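Local atomic coordinates of PT26-6P (PDB entry 2WB7), a protein that is of unknown function but is encoded by a mobile element of a euryarchaeon and combines two immunoglobulin-like domains with a helical domain. Residues 89-95 against 164-170; 124-128 against 295-300; 102-106 against 365-371. All coordinates share one frame; numbering follows the deposited sequence.

How the contacts relate
The three contacts form one cluster where the two immunoglobulin-like domains meet. Contact 1 lies within the first domain. Contacts 2 and 3 join that domain to the second. The centres of contacts 2 and 3 are about 11 Å apart, and R365 of contact 3 links them: its NH1 lies 3.1 Å from V127 O, a hydrogen bond. Contacts 1 and 3 have centres about 12 Å apart and share a sheet, where strand 85-96 neighbours strand 104-108. Contacts 1 and 2, about 15 Å apart between centres, meet through packing of V90 on L124 and V94 on M128.

Contact 1: residues 89-95 against 164-170; sequences EVTAYVI and EIRVIVK
Y93 and R166 are a hydrogen-bonded pair of neighbouring antiparallel strands, with their side chains on one sheet face. The CG of R166 packs against the ring carbons of Y93, and the backbone O of R166 lies over the centre of one ring face. The ring and guanidinium planes stand 77° apart, and Y93 OH sits at the guanidinium edge. R166 CG falls between its own backbone N and carbonyl carbon (chi1 81°). The chain then bends at chi3, and the guanidinium group reaches I95, whose CD1 lies 3.5 Å from NH1 over one of its faces. Farther out, R166 NH2 makes a salt bridge with E213. With an alanine at R166, E213 would probably lose its mate, and Y93 CE2 and CZ and I95 CD1 the chain that packs on them.

The other sheet face is apolar. V90 CG1 meets V167 CG1 at 3.7 Å, and V90 CG2 lies 3.9 Å from V169 CG1. A92 and V94 extend this row against V167 and I165. Strands 66-75 and 52-62 pack on the same residues.

Backbone bonds set the register. T91, Y93 and I95 each pair in both directions, with I168, R166 and E164; I95 N gives 2.7 Å to E164 O. At the far end K170 N donates to E89 O at 3.0 Å, while the return bond is weak. There E89 and K170 lie side by side, with OE1 and NZ 4.1 Å apart, beyond a salt bridge. At the opposite end E164 OE1 bonds T214 OG1.

The chemistry is thus split between the two faces. Valines, I165 and A92 give one face to the domain core. The other carries the mixed row of E89, T91, Y93, I95, E164, R166, I168 and K170, with a backbone ladder between.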
loop_
_atom_site.group_PDB
_atom_site.type_symbol
_atom_site.label_atom_id
_atom_site.label_comp_id
_atom_site.label_asym_id
_atom_site.label_seq_id
_atom_site.Cartn_x
_atom_site.Cartn_y
_atom_site.Cartn_z
ATOM N N GLU A 89 -8.633 -14.477 -36.160
ATOM C CA GLU A 89 -8.309 -13.306 -35.383
ATOM C C GLU A 89 -9.095 -13.274 -34.096
ATOM O O GLU A 89 -10.320 -13.283 -34.110
ATOM C CB GLU A 89 -8.619 -12.049 -36.192
ATOM C CG GLU A 89 -8.450 -10.769 -35.411
ATOM C CD GLU A 89 -9.303 -9.642 -35.958
ATOM O OE1 GLU A 89 -10.526 -9.643 -35.685
ATOM O OE2 GLU A 89 -8.751 -8.754 -36.651
ATOM N N VAL A 90 -8.381 -13.246 -32.975
ATOM C CA VAL A 90 -9.012 -12.979 -31.694
ATOM C C VAL A 90 -8.581 -11.603 -31.205
ATOM O O VAL A 90 -7.419 -11.198 -31.338
ATOM C CB VAL A 90 -8.683 -14.044 -30.639
ATOM C CG1 VAL A 90 -9.389 -13.722 -29.318
ATOM C CG2 VAL A 90 -9.075 -15.426 -31.143
ATOM N N THR A 91 -9.545 -10.882 -30.655
ATOM C CA THR A 91 -9.338 -9.525 -30.214
ATOM C C THR A 91 -9.950 -9.348 -28.837
ATOM O O THR A 91 -11.127 -9.641 -28.635
ATOM C CB THR A 91 -9.994 -8.539 -31.198
ATOM O OG1 THR A 91 -9.170 -8.413 -32.358
ATOM C CG2 THR A 91 -10.191 -7.175 -30.565
ATOM N N ALA A 92 -9.148 -8.882 -27.884
ATOM C CA ALA A 92 -9.674 -8.540 -26.566
ATOM C C ALA A 92 -9.288 -7.120 -26.126
ATOM O O ALA A 92 -8.243 -6.577 -26.512
ATOM C CB ALA A 92 -9.250 -9.571 -25.528
ATOM N N TYR A 93 -10.154 -6.525 -25.319
ATOM C CA TYR A 93 -9.926 -5.185 -24.816
ATOM C C TYR A 93 -10.833 -4.878 -23.633
ATOM O O TYR A 93 -11.780 -5.623 -23.336
ATOM C CB TYR A 93 -10.130 -4.147 -25.921
ATOM C CG TYR A 93 -11.472 -4.236 -26.605
ATOM C CD1 TYR A 93 -11.598 -4.825 -27.859
ATOM C CD2 TYR A 93 -12.615 -3.737 -25.996
ATOM C CE1 TYR A 93 -12.828 -4.911 -28.484
ATOM C CE2 TYR A 93 -13.841 -3.816 -26.609
ATOM C CZ TYR A 93 -13.947 -4.398 -27.850
ATOM O OH TYR A 93 -15.182 -4.469 -28.455
ATOM N N VAL A 94 -10.513 -3.778 -22.954
ATOM C CA VAL A 94 -11.283 -3.301 -21.819
ATOM C C VAL A 94 -12.215 -2.224 -22.328
ATOM O O VAL A 94 -11.836 -1.421 -23.180
ATOM C CB VAL A 94 -10.368 -2.718 -20.726
ATOM C CG1 VAL A 94 -11.150 -1.809 -19.793
ATOM C CG2 VAL A 94 -9.683 -3.834 -19.952
ATOM N N ILE A 95 -13.442 -2.214 -21.834
ATOM C CA ILE A 95 -14.388 -1.206 -22.273
ATOM C C ILE A 95 -15.021 -0.509 -21.077
ATOM O O ILE A 95 -15.451 -1.159 -20.123
ATOM C CB ILE A 95 -15.470 -1.813 -23.219
ATOM C CG1 ILE A 95 -16.499 -0.753 -23.612
ATOM C CG2 ILE A 95 -16.152 -3.010 -22.574
ATOM C CD1 ILE A 95 -17.547 -1.251 -24.571
ATOM N N GLU A 164 -15.490 -3.359 -18.218
ATOM C CA GLU A 164 -15.703 -4.756 -18.565
ATOM C C GLU A 164 -14.713 -5.178 -19.635
ATOM O O GLU A 164 -14.202 -4.347 -20.381
ATOM C CB GLU A 164 -17.132 -4.988 -19.072
ATOM C CG GLU A 164 -18.236 -4.675 -18.068
ATOM C CD GLU A 164 -18.384 -5.741 -17.005
ATOM O OE1 GLU A 164 -17.831 -6.840 -17.202
ATOM O OE2 GLU A 164 -19.050 -5.488 -15.976
ATOM N N ILE A 165 -14.443 -6.474 -19.704
ATOM C CA ILE A 165 -13.635 -7.022 -20.779
ATOM C C ILE A 165 -14.510 -7.702 -21.834
ATOM O O ILE A 165 -15.466 -8.410 -21.518
ATOM C CB ILE A 165 -12.606 -8.036 -20.256
ATOM C CG1 ILE A 165 -11.742 -7.398 -19.174
ATOM C CG2 ILE A 165 -11.726 -8.541 -21.392
ATOM C CD1 ILE A 165 -10.749 -8.359 -18.565
ATOM N N ARG A 166 -14.190 -7.484 -23.097
ATOM C CA ARG A 166 -14.868 -8.243 -24.126
ATOM C C ARG A 166 -13.912 -8.835 -25.167
ATOM O O ARG A 166 -12.838 -8.279 -25.460
ATOM C CB ARG A 166 -16.023 -7.445 -24.753
ATOM C CG ARG A 166 -15.642 -6.430 -25.823
ATOM C CD ARG A 166 -16.890 -6.065 -26.660
ATOM N NE ARG A 166 -18.046 -5.629 -25.858
ATOM C CZ ARG A 166 -18.709 -4.482 -26.047
ATOM N NH1 ARG A 166 -18.337 -3.644 -27.008
ATOM N NH2 ARG A 166 -19.746 -4.169 -25.280
ATOM N N VAL A 167 -14.310 -9.993 -25.689
ATOM C CA VAL A 167 -13.497 -10.764 -26.615
ATOM C C VAL A 167 -14.248 -11.017 -27.919
ATOM O O VAL A 167 -15.463 -11.247 -27.924
ATOM C CB VAL A 167 -13.111 -12.120 -26.004
ATOM C CG1 VAL A 167 -12.099 -12.841 -26.893
ATOM C CG2 VAL A 167 -12.559 -11.927 -24.594
ATOM N N ILE A 168 -13.526 -10.975 -29.029
ATOM C CA ILE A 168 -14.138 -11.223 -30.321
ATOM C C ILE A 168 -13.328 -12.245 -31.094
ATOM O O ILE A 168 -12.143 -12.047 -31.356
ATOM C CB ILE A 168 -14.292 -9.929 -31.126
ATOM C CG1 ILE A 168 -15.223 -8.978 -30.370
ATOM C CG2 ILE A 168 -14.824 -10.227 -32.525
ATOM C CD1 ILE A 168 -15.600 -7.708 -31.137
ATOM N N VAL A 169 -13.979 -13.357 -31.428
ATOM C CA VAL A 169 -13.333 -14.414 -32.185
ATOM C C VAL A 169 -13.913 -14.473 -33.592
ATOM O O VAL A 169 -15.137 -14.454 -33.784
ATOM C CB VAL A 169 -13.474 -15.799 -31.502
ATOM C CG1 VAL A 169 -12.527 -16.823 -32.152
ATOM C CG2 VAL A 169 -13.230 -15.680 -30.001
ATOM N N LYS A 170 -13.020 -14.558 -34.566
ATOM C CA LYS A 170 -13.415 -14.607 -35.954
ATOM C C LYS A 170 -12.676 -15.722 -36.673
ATOM O O LYS A 170 -11.541 -16.070 -36.319
ATOM C CB LYS A 170 -13.127 -13.267 -36.624
ATOM C CG LYS A 170 -13.952 -12.128 -36.069
ATOM C CD LYS A 170 -13.705 -10.843 -36.846
ATOM C CE LYS A 170 -14.517 -9.700 -36.256
ATOM N NZ LYS A 170 -14.256 -8.408 -36.964
#

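Contact 2: residues 124-128 against 295-300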
loop_
_atom_site.group_PDB
_atom_site.type_symbol
_atom_site.label_atom_id
_atom_site.label_comp_id
_atom_site.label_asym_id
_atom_site.label_seq_id
_atom_site.Cartn_x
_atom_site.Cartn_y
_atom_site.Cartn_z
ATOM N N LEU A 124 -5.339 -18.527 -24.347
ATOM C CA LEU A 124 -4.681 -17.260 -24.634
ATOM C C LEU A 124 -4.427 -16.460 -23.354
ATOM O O LEU A 124 -5.296 -16.367 -22.475
ATOM C CB LEU A 124 -5.538 -16.437 -25.592
ATOM C CG LEU A 124 -5.716 -16.963 -27.015
ATOM C CD1 LEU A 124 -6.809 -16.157 -27.696
ATOM C CD2 LEU A 124 -4.411 -16.886 -27.811
ATOM N N VAL A 125 -3.240 -15.870 -23.250
ATOM C CA VAL A 125 -2.923 -15.070 -22.070
ATOM C C VAL A 125 -2.555 -13.642 -22.436
ATOM O O VAL A 125 -1.758 -13.400 -23.350
ATOM C CB VAL A 125 -1.815 -15.711 -21.210
ATOM C CG1 VAL A 125 -1.480 -14.825 -20.061
ATOM C CG2 VAL A 125 -2.286 -17.064 -20.686
ATOM N N THR A 126 -3.158 -12.696 -21.725
ATOM C CA THR A 126 -2.850 -11.295 -21.928
ATOM C C THR A 126 -2.844 -10.511 -20.605
ATOM O O THR A 126 -3.130 -11.051 -19.536
ATOM C CB THR A 126 -3.802 -10.651 -22.967
ATOM O OG1 THR A 126 -3.223 -9.434 -23.451
ATOM C CG2 THR A 126 -5.148 -10.352 -22.355
ATOM N N VAL A 127 -2.478 -9.239 -20.679
ATOM C CA VAL A 127 -2.452 -8.381 -19.511
ATOM C C VAL A 127 -3.392 -7.234 -19.772
ATOM O O VAL A 127 -3.398 -6.683 -20.863
ATOM C CB VAL A 127 -1.057 -7.801 -19.291
ATOM C CG1 VAL A 127 -1.002 -7.050 -17.969
ATOM C CG2 VAL A 127 -0.009 -8.909 -19.338
HETATM N N MSE A 128 -4.193 -6.875 -18.779
HETATM C CA MSE A 128 -5.138 -5.767 -18.945
HETATM C C MSE A 128 -5.078 -4.737 -17.798
HETATM O O MSE A 128 -4.330 -4.889 -16.823
HETATM C CB MSE A 128 -6.566 -6.300 -19.116
HETATM C CG MSE A 128 -6.776 -7.130 -20.397
HETATM SE SE MSE A 128 -6.988 -6.103 -22.081
HETATM C CE MSE A 128 -5.815 -7.176 -23.186
ATOM N N PHE A 295 1.491 -12.083 -12.570
ATOM C CA PHE A 295 1.025 -12.120 -13.955
ATOM C C PHE A 295 1.060 -13.524 -14.549
ATOM O O PHE A 295 0.647 -13.721 -15.684
ATOM C CB PHE A 295 1.863 -11.190 -14.822
ATOM C CG PHE A 295 1.729 -9.734 -14.466
ATOM C CD1 PHE A 295 2.663 -9.106 -13.649
ATOM C CD2 PHE A 295 0.677 -8.988 -14.958
ATOM C CE1 PHE A 295 2.537 -7.763 -13.319
ATOM C CE2 PHE A 295 0.549 -7.640 -14.640
ATOM C CZ PHE A 295 1.480 -7.029 -13.818
ATOM N N GLN A 296 1.571 -14.491 -13.788
ATOM C CA GLN A 296 1.506 -15.900 -14.172
ATOM C C GLN A 296 0.124 -16.181 -14.741
ATOM O O GLN A 296 -0.858 -15.783 -14.135
ATOM C CB GLN A 296 1.702 -16.776 -12.931
ATOM C CG GLN A 296 3.144 -16.981 -12.513
ATOM C CD GLN A 296 4.006 -17.370 -13.702
ATOM O OE1 GLN A 296 4.526 -16.508 -14.422
ATOM N NE2 GLN A 296 4.150 -18.676 -13.926
ATOM N N PRO A 297 0.025 -16.887 -15.886
ATOM C CA PRO A 297 1.051 -17.515 -16.723
ATOM C C PRO A 297 1.760 -16.525 -17.635
ATOM O O PRO A 297 2.768 -16.869 -18.247
ATOM C CB PRO A 297 0.261 -18.513 -17.577
ATOM C CG PRO A 297 -1.179 -18.334 -17.235
ATOM C CD PRO A 297 -1.331 -17.119 -16.408
ATOM N N ALA A 298 1.239 -15.311 -17.756
ATOM C CA ALA A 298 1.969 -14.276 -18.482
ATOM C C ALA A 298 3.268 -13.972 -17.737
ATOM O O ALA A 298 3.413 -14.300 -16.540
ATOM C CB ALA A 298 1.122 -13.008 -18.631
ATOM N N ASN A 299 4.199 -13.323 -18.434
ATOM C CA ASN A 299 5.457 -12.943 -17.816
ATOM C C ASN A 299 6.093 -11.669 -18.364
ATOM O O ASN A 299 7.228 -11.696 -18.830
ATOM C CB ASN A 299 6.445 -14.089 -17.930
ATOM C CG ASN A 299 7.698 -13.832 -17.134
ATOM O OD1 ASN A 299 7.639 -13.283 -16.028
ATOM N ND2 ASN A 299 8.850 -14.208 -17.693
ATOM N N PRO A 300 5.375 -10.545 -18.272
ATOM C CA PRO A 300 5.837 -9.298 -18.863
ATOM C C PRO A 300 7.047 -8.765 -18.106
ATOM O O PRO A 300 7.167 -9.003 -16.908
ATOM C CB PRO A 300 4.651 -8.352 -18.654
ATOM C CG PRO A 300 3.618 -9.143 -17.897
ATOM C CD PRO A 300 4.269 -10.323 -17.332
#
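V125 and V127 of strand 120-129 press on the loop 295-300 through apolar contacts alone. No hydrogen bond crosses between the two segments.

The aliphatic contacts come first. Both methyls of V125 touch the loop. Its CG1 meets A298 CB at 3.5 Å, and its CG2 meets P297 CG at 3.8 Å. V127 sits two residues on and uses CG2 in the same way, lying 3.9 Å from P300 CG and 4.3 Å from A298 CB. The small A298 methyl is therefore touched by both valines.

There is one aromatic contact. V127 CG1 comes within 3.7 Å of F295 CE2, and the two side chains cross at about a right angle. With chi1 at -173°, CG1 stands anti to the backbone N of V127. This sends one methyl to the phenylalanine while the other meets the proline. F295 and P300 also pack on V363 of strand 350-364, so V127 rests on a surface backed by the second domain's own sheet.

The loop is shaped by its backbone. The peptide before P297 is cis, and the CA atoms of F295 and A298 lie 5.1 Å apart. This is a type VI turn around Q296 and P297, and it places F295, P297 and A298 on the valines.

Polar ties lie beside the contact. V127 O accepts a hydrogen bond from R365 NH1. T126 and M128, a selenomethionine, point away from the loop and pack on R105 and R365. On that side, L124 and T126 touch W107.

The whole is a domain-domain interface: alternate residues on one face of strand 120-129 in the first immunoglobulin-like domain dock on a proline-rich loop between strands 281-290 and 301-314 of the second.

Contact 3: residues 102-106 against 365-371; sequences YWTRV and RDDGVKI
R365 reaches W103 because its CG is swung away from the backbone N (chi1 -151°) and the chain bends at chi3 (54°). R105 chi1 (-148°), between the usual positions, puts CG over the R365 guanidinium, R105 CG lying 3.5 Å from R365 CZ. The bend at chi2 then carries the R105 guanidinium past D367 to D366.

R365 grips one oxygen end-on with two nitrogens. NH1 gives 2.8 Å to W103 O in the carbonyl plane. NH2 gives 3.1 Å to the same atom from above that plane.

D367 OD1 takes R365 NE and the backbone N of V369 from opposite faces of its plane, holding R365 in position. D367 CB covers one face of the R105 guanidinium. R105 NH2 and D366 OD1 form a salt bridge at 3.3 Å, with a weak hydrogen bond in it, and water 1 bridges R105 NE and D366 OD1.

I371 CG2 lies over the face of W103, 4.2 Å from the centroid of the six-membered ring, a CH-pi contact.

The acidic pair lies in a type I turn, R365 to G368, with D367 forming an Asx turn. This hairpin turn of the second immunoglobulin-like domain carries a salt-bridge network onto the first.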
loop_
_atom_site.group_PDB
_atom_site.type_symbol
_atom_site.label_atom_id
_atom_site.label_comp_id
_atom_site.label_asym_id
_atom_site.label_seq_id
_atom_site.Cartn_x
_atom_site.Cartn_y
_atom_site.Cartn_z
ATOM N N TYR A 102 -9.791 0.220 -24.038
ATOM C CA TYR A 102 -8.367 0.353 -23.766
ATOM C C TYR A 102 -7.579 -0.938 -23.932
ATOM O O TYR A 102 -8.073 -2.028 -23.665
ATOM C CB TYR A 102 -8.133 0.857 -22.348
ATOM C CG TYR A 102 -9.094 1.889 -21.821
ATOM C CD1 TYR A 102 -10.458 1.641 -21.758
ATOM C CD2 TYR A 102 -8.622 3.098 -21.318
ATOM C CE1 TYR A 102 -11.329 2.579 -21.235
ATOM C CE2 TYR A 102 -9.482 4.046 -20.791
ATOM C CZ TYR A 102 -10.835 3.782 -20.749
ATOM O OH TYR A 102 -11.702 4.720 -20.223
ATOM N N TRP A 103 -6.334 -0.792 -24.361
ATOM C CA TRP A 103 -5.359 -1.873 -24.268
ATOM C C TRP A 103 -5.683 -3.032 -25.192
ATOM O O TRP A 103 -5.138 -4.126 -25.042
ATOM C CB TRP A 103 -5.250 -2.358 -22.822
ATOM C CG TRP A 103 -4.974 -1.234 -21.902
ATOM C CD1 TRP A 103 -5.673 -0.888 -20.784
ATOM C CD2 TRP A 103 -3.936 -0.272 -22.047
ATOM N NE1 TRP A 103 -5.122 0.232 -20.216
ATOM C CE2 TRP A 103 -4.051 0.631 -20.973
ATOM C CE3 TRP A 103 -2.913 -0.088 -22.983
ATOM C CZ2 TRP A 103 -3.176 1.708 -20.801
ATOM C CZ3 TRP A 103 -2.041 0.984 -22.815
ATOM C CH2 TRP A 103 -2.180 1.868 -21.730
ATOM N N THR A 104 -6.575 -2.774 -26.145
ATOM C CA THR A 104 -6.933 -3.747 -27.170
ATOM C C THR A 104 -5.742 -4.614 -27.532
ATOM O O THR A 104 -4.649 -4.111 -27.792
ATOM C CB THR A 104 -7.448 -3.053 -28.443
ATOM O OG1 THR A 104 -8.314 -1.965 -28.087
ATOM C CG2 THR A 104 -8.213 -4.034 -29.301
ATOM N N ARG A 105 -5.960 -5.924 -27.532
ATOM C CA ARG A 105 -4.916 -6.876 -27.869
ATOM C C ARG A 105 -5.442 -7.677 -29.034
ATOM O O ARG A 105 -6.601 -8.092 -29.021
ATOM C CB ARG A 105 -4.659 -7.810 -26.686
ATOM C CG ARG A 105 -3.230 -8.310 -26.549
ATOM C CD ARG A 105 -2.823 -9.163 -27.727
ATOM N NE ARG A 105 -1.623 -9.934 -27.449
ATOM C CZ ARG A 105 -0.998 -10.686 -28.347
ATOM N NH1 ARG A 105 -1.469 -10.769 -29.583
ATOM N NH2 ARG A 105 0.092 -11.356 -28.010
ATOM N N VAL A 106 -4.610 -7.900 -30.042
ATOM C CA VAL A 106 -5.047 -8.687 -31.184
ATOM C C VAL A 106 -4.095 -9.828 -31.528
ATOM O O VAL A 106 -2.893 -9.618 -31.715
ATOM C CB VAL A 106 -5.266 -7.797 -32.423
ATOM C CG1 VAL A 106 -5.157 -8.623 -33.695
ATOM C CG2 VAL A 106 -6.624 -7.093 -32.331
ATOM N N ARG A 365 3.716 -6.010 -22.386
ATOM C CA ARG A 365 2.960 -7.173 -22.803
ATOM C C ARG A 365 3.648 -7.876 -23.971
ATOM O O ARG A 365 4.320 -7.241 -24.788
ATOM C CB ARG A 365 1.572 -6.719 -23.221
ATOM C CG ARG A 365 0.504 -7.731 -23.037
ATOM C CD ARG A 365 -0.833 -7.028 -23.019
ATOM N NE ARG A 365 -0.995 -6.195 -24.203
ATOM C CZ ARG A 365 -2.140 -5.621 -24.562
ATOM N NH1 ARG A 365 -3.226 -5.771 -23.822
ATOM N NH2 ARG A 365 -2.199 -4.891 -25.661
ATOM N N ASP A 366 3.479 -9.192 -24.050
ATOM C CA ASP A 366 4.164 -9.985 -25.078
ATOM C C ASP A 366 3.951 -9.437 -26.489
ATOM O O ASP A 366 4.787 -9.643 -27.347
ATOM C CB ASP A 366 3.734 -11.450 -25.017
ATOM C CG ASP A 366 2.225 -11.615 -25.124
ATOM O OD1 ASP A 366 1.507 -10.579 -25.112
ATOM O OD2 ASP A 366 1.759 -12.777 -25.222
ATOM N N ASP A 367 2.845 -8.737 -26.730
ATOM C CA ASP A 367 2.610 -8.119 -28.041
ATOM C C ASP A 367 3.350 -6.793 -28.241
ATOM O O ASP A 367 3.160 -6.113 -29.249
ATOM C CB ASP A 367 1.114 -7.904 -28.286
ATOM C CG ASP A 367 0.528 -6.808 -27.407
ATOM O OD1 ASP A 367 1.133 -6.483 -26.357
ATOM O OD2 ASP A 367 -0.548 -6.278 -27.758
ATOM N N GLY A 368 4.192 -6.413 -27.288
ATOM C CA GLY A 368 4.991 -5.194 -27.451
ATOM C C GLY A 368 4.328 -3.917 -26.959
ATOM O O GLY A 368 4.993 -2.906 -26.739
ATOM N N VAL A 369 3.015 -3.944 -26.793
ATOM C CA VAL A 369 2.328 -2.826 -26.173
ATOM C C VAL A 369 2.875 -2.601 -24.758
ATOM O O VAL A 369 3.155 -3.563 -24.046
ATOM C CB VAL A 369 0.829 -3.095 -26.096
ATOM C CG1 VAL A 369 0.194 -2.179 -25.069
ATOM C CG2 VAL A 369 0.197 -2.924 -27.464
ATOM N N LYS A 370 3.023 -1.342 -24.343
ATOM C CA LYS A 370 3.560 -1.036 -23.003
ATOM C C LYS A 370 2.563 -0.327 -22.086
ATOM O O LYS A 370 2.170 0.793 -22.368
ATOM C CB LYS A 370 4.841 -0.216 -23.124
ATOM C CG LYS A 370 6.054 -1.070 -23.330
ATOM C CD LYS A 370 7.105 -0.340 -24.110
ATOM C CE LYS A 370 8.155 -1.315 -24.651
ATOM N NZ LYS A 370 7.614 -2.341 -25.639
ATOM N N ILE A 371 2.166 -0.981 -20.992
ATOM C CA ILE A 371 1.116 -0.461 -20.101
ATOM C C ILE A 371 1.681 0.238 -18.847
ATOM O O ILE A 371 2.339 -0.399 -18.017
ATOM C CB ILE A 371 0.180 -1.596 -19.632
ATOM C CG1 ILE A 371 -0.407 -2.335 -20.825
ATOM C CG2 ILE A 371 -0.937 -1.064 -18.788
ATOM C CD1 ILE A 371 -1.348 -3.442 -20.438
HETATM O O HOH W 1 -1.014 -10.833 -24.809
HETATM O O HOH W 2 -1.927 -6.623 -30.436
#